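Local coordinates for TAU class glutathione s-transferase (PDB 5G5F), which probably catalyses the conjugation of glutathione to electrophilic compounds, as a plant glutathione transferase of the tau class, at residues I22-K27 with H73-F78; L170-K175 with P208-L213. All coordinates share one frame; numbering follows the deposited sequence.

Interaction 1 (I22-K27 with H73-F78)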
loop_
_atom_site.group_PDB
_atom_site.type_symbol
_atom_site.label_atom_id
_atom_site.label_comp_id
_atom_site.label_asym_id
_atom_site.label_seq_id
_atom_site.Cartn_x
_atom_site.Cartn_y
_atom_site.Cartn_z
ATOM N N ILE A 22 -10.674 -4.696 15.062
ATOM C CA ILE A 22 -12.011 -4.313 14.621
ATOM C C ILE A 22 -12.539 -5.267 13.553
ATOM O O ILE A 22 -13.678 -5.731 13.630
ATOM C CB ILE A 22 -12.031 -2.871 14.072
ATOM C CG1 ILE A 22 -11.751 -1.869 15.193
ATOM C CG2 ILE A 22 -13.369 -2.562 13.420
ATOM C CD1 ILE A 22 -11.540 -0.452 14.705
ATOM N N THR A 23 -11.703 -5.560 12.560
ATOM C CA THR A 23 -12.084 -6.448 11.467
ATOM C C THR A 23 -12.403 -7.850 11.982
ATOM O O THR A 23 -13.343 -8.493 11.518
ATOM C CB THR A 23 -10.976 -6.538 10.399
ATOM O OG1 THR A 23 -10.581 -5.219 10.004
ATOM C CG2 THR A 23 -11.471 -7.298 9.179
ATOM N N LEU A 24 -11.617 -8.315 12.948
ATOM C CA LEU A 24 -11.853 -9.616 13.562
ATOM C C LEU A 24 -13.175 -9.629 14.324
ATOM O O LEU A 24 -13.918 -10.610 14.272
ATOM C CB LEU A 24 -10.697 -9.987 14.493
ATOM C CG LEU A 24 -9.393 -10.385 13.800
ATOM C CD1 LEU A 24 -8.255 -10.488 14.800
ATOM C CD2 LEU A 24 -9.566 -11.699 13.055
ATOM N N ASN A 25 -13.466 -8.534 15.020
ATOM C CA ASN A 25 -14.715 -8.408 15.765
ATOM C C ASN A 25 -15.933 -8.437 14.849
ATOM O O ASN A 25 -16.927 -9.098 15.150
ATOM C CB ASN A 25 -14.720 -7.122 16.595
ATOM C CG ASN A 25 -13.737 -7.167 17.749
ATOM O OD1 ASN A 25 -13.269 -8.237 18.139
ATOM N ND2 ASN A 25 -13.421 -6.002 18.301
ATOM N N VAL A 26 -15.849 -7.714 13.735
ATOM C CA VAL A 26 -16.922 -7.683 12.746
ATOM C C VAL A 26 -17.241 -9.089 12.251
ATOM O O VAL A 26 -18.406 -9.456 12.081
ATOM C CB VAL A 26 -16.555 -6.790 11.539
ATOM C CG1 VAL A 26 -17.595 -6.923 10.438
ATOM C CG2 VAL A 26 -16.411 -5.340 11.970
ATOM N N LYS A 27 -16.195 -9.878 12.042
ATOM C CA LYS A 27 -16.340 -11.240 11.548
ATOM C C LYS A 27 -16.656 -12.230 12.666
ATOM O O LYS A 27 -16.850 -13.418 12.408
ATOM C CB LYS A 27 -15.065 -11.671 10.824
ATOM C CG LYS A 27 -15.230 -11.874 9.332
ATOM C CD LYS A 27 -15.513 -10.575 8.609
ATOM C CE LYS A 27 -15.047 -10.659 7.167
ATOM N NZ LYS A 27 -16.180 -10.733 6.207
ATOM N N HIS A 73 -7.832 -7.106 4.358
ATOM C CA HIS A 73 -8.221 -7.793 3.127
ATOM C C HIS A 73 -8.316 -9.298 3.344
ATOM O O HIS A 73 -9.284 -9.934 2.929
ATOM C CB HIS A 73 -7.223 -7.504 2.003
ATOM C CG HIS A 73 -7.499 -6.235 1.250
ATOM N ND1 HIS A 73 -7.184 -4.989 1.762
ATOM C CD2 HIS A 73 -8.037 -6.025 0.037
ATOM C CE1 HIS A 73 -7.531 -4.068 0.882
ATOM N NE2 HIS A 73 -8.053 -4.658 -0.172
ATOM N N TYR A 74 -7.303 -9.854 4.000
ATOM C CA TYR A 74 -7.227 -11.293 4.228
ATOM C C TYR A 74 -8.381 -11.813 5.072
ATOM O O TYR A 74 -9.002 -12.821 4.733
ATOM C CB TYR A 74 -5.899 -11.657 4.893
ATOM C CG TYR A 74 -5.802 -13.116 5.270
ATOM C CD1 TYR A 74 -5.535 -14.083 4.310
ATOM C CD2 TYR A 74 -5.984 -13.529 6.584
ATOM C CE1 TYR A 74 -5.452 -15.420 4.647
ATOM C CE2 TYR A 74 -5.902 -14.863 6.931
ATOM C CZ TYR A 74 -5.634 -15.803 5.958
ATOM O OH TYR A 74 -5.551 -17.133 6.298
ATOM N N ILE A 75 -8.654 -11.127 6.177
ATOM C CA ILE A 75 -9.743 -11.511 7.066
ATOM C C ILE A 75 -11.073 -11.473 6.323
ATOM O O ILE A 75 -11.914 -12.358 6.486
ATOM C CB ILE A 75 -9.811 -10.592 8.301
ATOM C CG1 ILE A 75 -8.513 -10.682 9.105
ATOM C CG2 ILE A 75 -10.996 -10.962 9.178
ATOM C CD1 ILE A 75 -8.411 -9.660 10.216
ATOM N N ASP A 76 -11.248 -10.451 5.493
ATOM C CA ASP A 76 -12.477 -10.291 4.730
ATOM C C ASP A 76 -12.626 -11.382 3.673
ATOM O O ASP A 76 -13.732 -11.853 3.409
ATOM C CB ASP A 76 -12.521 -8.914 4.067
ATOM C CG ASP A 76 -13.909 -8.548 3.579
ATOM O OD1 ASP A 76 -14.893 -8.944 4.239
ATOM O OD2 ASP A 76 -14.018 -7.862 2.541
ATOM N N GLU A 77 -11.508 -11.782 3.079
ATOM C CA GLU A 77 -11.530 -12.757 1.995
ATOM C C GLU A 77 -11.575 -14.197 2.499
ATOM O O GLU A 77 -12.154 -15.065 1.847
ATOM C CB GLU A 77 -10.319 -12.556 1.078
ATOM C CG GLU A 77 -10.424 -11.325 0.188
ATOM C CD GLU A 77 -9.146 -11.038 -0.577
ATOM O OE1 GLU A 77 -8.105 -11.646 -0.252
ATOM O OE2 GLU A 77 -9.181 -10.205 -1.507
ATOM N N PHE A 78 -10.972 -14.458 3.656
ATOM C CA PHE A 78 -11.010 -15.802 4.225
ATOM C C PHE A 78 -12.372 -16.074 4.850
ATOM O O PHE A 78 -13.079 -16.996 4.446
ATOM C CB PHE A 78 -9.907 -16.001 5.267
ATOM C CG PHE A 78 -9.803 -17.415 5.772
ATOM C CD1 PHE A 78 -10.583 -17.849 6.834
ATOM C CD2 PHE A 78 -8.935 -18.315 5.175
ATOM C CE1 PHE A 78 -10.496 -19.151 7.291
ATOM C CE2 PHE A 78 -8.843 -19.619 5.628
ATOM C CZ PHE A 78 -9.625 -20.036 6.689
#

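Interaction 2 (L170-K175 with P208-L213)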
loop_
_atom_site.group_PDB
_atom_site.type_symbol
_atom_site.label_atom_id
_atom_site.label_comp_id
_atom_site.label_asym_id
_atom_site.label_seq_id
_atom_site.Cartn_x
_atom_site.Cartn_y
_atom_site.Cartn_z
ATOM N N LEU A 170 -6.100 11.070 17.050
ATOM C CA LEU A 170 -6.568 12.365 16.581
ATOM C C LEU A 170 -7.004 13.225 17.762
ATOM O O LEU A 170 -6.640 14.396 17.854
ATOM C CB LEU A 170 -7.718 12.205 15.586
ATOM C CG LEU A 170 -8.259 13.509 14.991
ATOM C CD1 LEU A 170 -7.136 14.333 14.371
ATOM C CD2 LEU A 170 -9.351 13.225 13.969
ATOM N N ARG A 171 -7.777 12.633 18.670
ATOM C CA ARG A 171 -8.269 13.348 19.843
ATOM C C ARG A 171 -7.130 13.714 20.793
ATOM O O ARG A 171 -7.224 14.689 21.539
ATOM C CB ARG A 171 -9.321 12.516 20.579
ATOM C CG ARG A 171 -10.705 12.576 19.950
ATOM C CD ARG A 171 -11.747 11.899 20.828
ATOM N NE ARG A 171 -11.929 12.598 22.097
ATOM C CZ ARG A 171 -12.195 11.996 23.253
ATOM N NH1 ARG A 171 -12.310 10.676 23.304
ATOM N NH2 ARG A 171 -12.342 12.714 24.357
ATOM N N VAL A 172 -6.062 12.925 20.764
ATOM C CA VAL A 172 -4.862 13.246 21.527
ATOM C C VAL A 172 -4.207 14.490 20.941
ATOM O O VAL A 172 -3.848 15.420 21.664
ATOM C CB VAL A 172 -3.854 12.079 21.531
ATOM C CG1 VAL A 172 -2.497 12.544 22.036
ATOM C CG2 VAL A 172 -4.378 10.927 22.375
ATOM N N THR A 173 -4.070 14.501 19.618
ATOM C CA THR A 173 -3.471 15.624 18.908
ATOM C C THR A 173 -4.290 16.899 19.102
ATOM O O THR A 173 -3.736 17.993 19.200
ATOM C CB THR A 173 -3.335 15.322 17.400
ATOM O OG1 THR A 173 -2.593 14.110 17.219
ATOM C CG2 THR A 173 -2.618 16.457 16.683
ATOM N N GLU A 174 -5.610 16.750 19.171
ATOM C CA GLU A 174 -6.504 17.892 19.349
ATOM C C GLU A 174 -6.309 18.577 20.700
ATOM O O GLU A 174 -6.222 19.804 20.772
ATOM C CB GLU A 174 -7.964 17.456 19.196
ATOM C CG GLU A 174 -8.350 17.052 17.780
ATOM C CD GLU A 174 -9.801 16.627 17.667
ATOM O OE1 GLU A 174 -10.368 16.166 18.681
ATOM O OE2 GLU A 174 -10.374 16.755 16.565
ATOM N N LYS A 175 -6.241 17.785 21.764
ATOM C CA LYS A 175 -6.112 18.324 23.115
ATOM C C LYS A 175 -4.760 18.995 23.345
ATOM O O LYS A 175 -4.666 19.982 24.075
ATOM C CB LYS A 175 -6.325 17.221 24.154
ATOM C CG LYS A 175 -7.770 16.767 24.293
ATOM C CD LYS A 175 -7.924 15.769 25.431
ATOM C CE LYS A 175 -9.339 15.215 25.500
ATOM N NZ LYS A 175 -9.549 14.381 26.716
ATOM N N PRO A 208 -9.086 2.745 22.506
ATOM C CA PRO A 208 -8.508 3.132 23.799
ATOM C C PRO A 208 -9.003 4.483 24.301
ATOM O O PRO A 208 -9.385 5.335 23.500
ATOM C CB PRO A 208 -7.002 3.192 23.510
ATOM C CG PRO A 208 -6.810 2.371 22.284
ATOM C CD PRO A 208 -8.048 2.576 21.476
ATOM N N GLU A 209 -8.995 4.666 25.618
ATOM C CA GLU A 209 -9.343 5.950 26.215
ATOM C C GLU A 209 -8.368 7.025 25.751
ATOM O O GLU A 209 -7.196 6.746 25.503
ATOM C CB GLU A 209 -9.343 5.856 27.741
ATOM C CG GLU A 209 -10.576 5.196 28.325
ATOM C CD GLU A 209 -10.443 4.939 29.812
ATOM O OE1 GLU A 209 -9.702 5.687 30.484
ATOM O OE2 GLU A 209 -11.083 3.991 30.309
ATOM N N THR A 210 -8.859 8.254 25.636
ATOM C CA THR A 210 -8.072 9.343 25.066
ATOM C C THR A 210 -6.933 9.793 25.977
ATOM O O THR A 210 -5.777 9.832 25.556
ATOM C CB THR A 210 -8.960 10.555 24.744
ATOM O OG1 THR A 210 -9.893 10.196 23.718
ATOM C CG2 THR A 210 -8.113 11.720 24.260
ATOM N N GLU A 211 -7.258 10.135 27.221
ATOM C CA GLU A 211 -6.246 10.580 28.174
ATOM C C GLU A 211 -5.271 9.448 28.476
ATOM O O GLU A 211 -4.101 9.680 28.781
ATOM C CB GLU A 211 -6.902 11.090 29.462
ATOM C CG GLU A 211 -5.926 11.633 30.502
ATOM C CD GLU A 211 -5.209 12.897 30.054
ATOM O OE1 GLU A 211 -5.657 13.535 29.076
ATOM O OE2 GLU A 211 -4.188 13.249 30.680
ATOM N N LYS A 212 -5.765 8.219 28.376
ATOM C CA LYS A 212 -4.932 7.033 28.511
ATOM C C LYS A 212 -3.916 6.955 27.372
ATOM O O LYS A 212 -2.743 6.653 27.594
ATOM C CB LYS A 212 -5.810 5.783 28.543
ATOM C CG LYS A 212 -5.072 4.478 28.367
ATOM C CD LYS A 212 -6.059 3.348 28.156
ATOM C CE LYS A 212 -5.363 2.011 28.158
ATOM N NZ LYS A 212 -6.304 0.905 27.829
ATOM N N LEU A 213 -4.376 7.230 26.154
ATOM C CA LEU A 213 -3.489 7.333 25.000
ATOM C C LEU A 213 -2.529 8.503 25.174
ATOM O O LEU A 213 -1.343 8.405 24.849
ATOM C CB LEU A 213 -4.293 7.506 23.710
ATOM C CG LEU A 213 -4.479 6.282 22.812
ATOM C CD1 LEU A 213 -5.192 6.670 21.526
ATOM C CD2 LEU A 213 -3.136 5.646 22.507
#

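Interaction 1 (I22-K27 with H73-F78)
Lys27 and Asp76 form the polar side of this helix-helix contact: NZ of Lys27 donates to OD1 of Asp76 over 3.0 Å, a salt bridge that reaches the oxygen nearly end-on, close to the line of its C-O bond. The ammonium is shared, because Lys27 NZ also donates to the carbonyl oxygens of Trp79 and Pro83, so the charge is held by one carboxylate oxygen and two backbone acceptors. Asp76 OD1 in turn accepts from the backbone N of Ile85, and OD2 has a weak bond from the N of Leu86; the carboxylate thus ties the end of helix 68-78 to the loop that follows. The lysine chain bends at chi2 (67°) and again at chi4 (109°), which carries CE over the backbone of the opposing helix, 3.6 Å from the O of Ile75.

Next to this polar group the contact is apolar. Ile75 sends two branches across: CG2 lies 3.7 Å from CG2 of Thr23, while CD1 lies 3.7 Å from CD2 of Leu24, the Leu24 and Ile75 side chains crossing at about a right angle. In Thr23, chi1 of -51° sets CG2 anti to the backbone N and facing Ile75, while OG1 bonds to the O of Arg19 in its own helix. Leu58 of strand 57-60 touches both Leu24 and Ile75, placing the apolar cluster against the sheet. Two helices packed side by side on one face of a four-stranded mixed sheet are characteristic of the thioredoxin-like N-terminal domain of glutathione transferases.

Interaction 2 (L170-K175 with P208-L213)
Chi1 of -80° in Arg171 sets CG beside the backbone N, and a bend at chi3 (65°) then brings the guanidinium across Thr210, the two side chains meeting at about a right angle. In Thr210 a chi1 of -65° puts OG1 beside its own backbone N and leaves CG2 anti to that N. The guanidinium consequently receives the threonine over one face: CB of Thr210 stands 3.6 Å above the plane, offset toward the rim, and OG1 lies over the same group. The angle at NH1 is poor for a hydrogen bond, and the very short approach modelled there is doubtful, so packing over the face is the safer reading. Next to the guanidinium, the extended chain of Lys175 runs obliquely past the methyl of Thr210, with Lys175 CE 3.9 Å from Thr210 CG2.

Here helix 167-177 of the all-helical C-terminal domain of the glutathione transferase fold meets the first turn of helix 210-219, the last helix modelled. Glu209 occupies the N-cap position of that helix, and its O accepts from the N of Leu213. Leu170 and Thr173 pack on helix 90-115, so helix 167-177 is sandwiched between that long helix and the C-terminal one.

Away from the exposed ends of Arg171 and Lys175, Val172 packs on buried Leu213 and on the backbone of Thr210. Its CG2 sits 3.7 Å from CB of Leu213 and 3.6 Å from the carbonyl O of Thr210. A glycine in place of Thr210 would probably leave the guanidinium face without its cover and the end of Lys175 without the methyl it packs on. Leu213 also touches Pro13, and Lys212 makes a cation-pi contact with Trp12, joining this helix to the loop after strand 6-10.

How the interactions relate
The two contacts lie on opposite sides of the chain's centre, with centres 26 Å apart; their nearest atoms are about 8 Å apart and do not touch. Interaction 1 joins helices of the N-terminal domain, whereas interaction 2 packs the last modelled helix, 210-219, against helix 167-177. Bound glutathione provides a common reference: the side chain of Thr23 is about 11 Å from it and that of Leu213 about 10 Å, so neither contact binds it through these residues. Trp12 and Pro13, just ahead of helix 15-26, touch Lys212 and Leu213 of interaction 2, while interaction 1 uses the far end of that helix; the link is through contact, not along the chain.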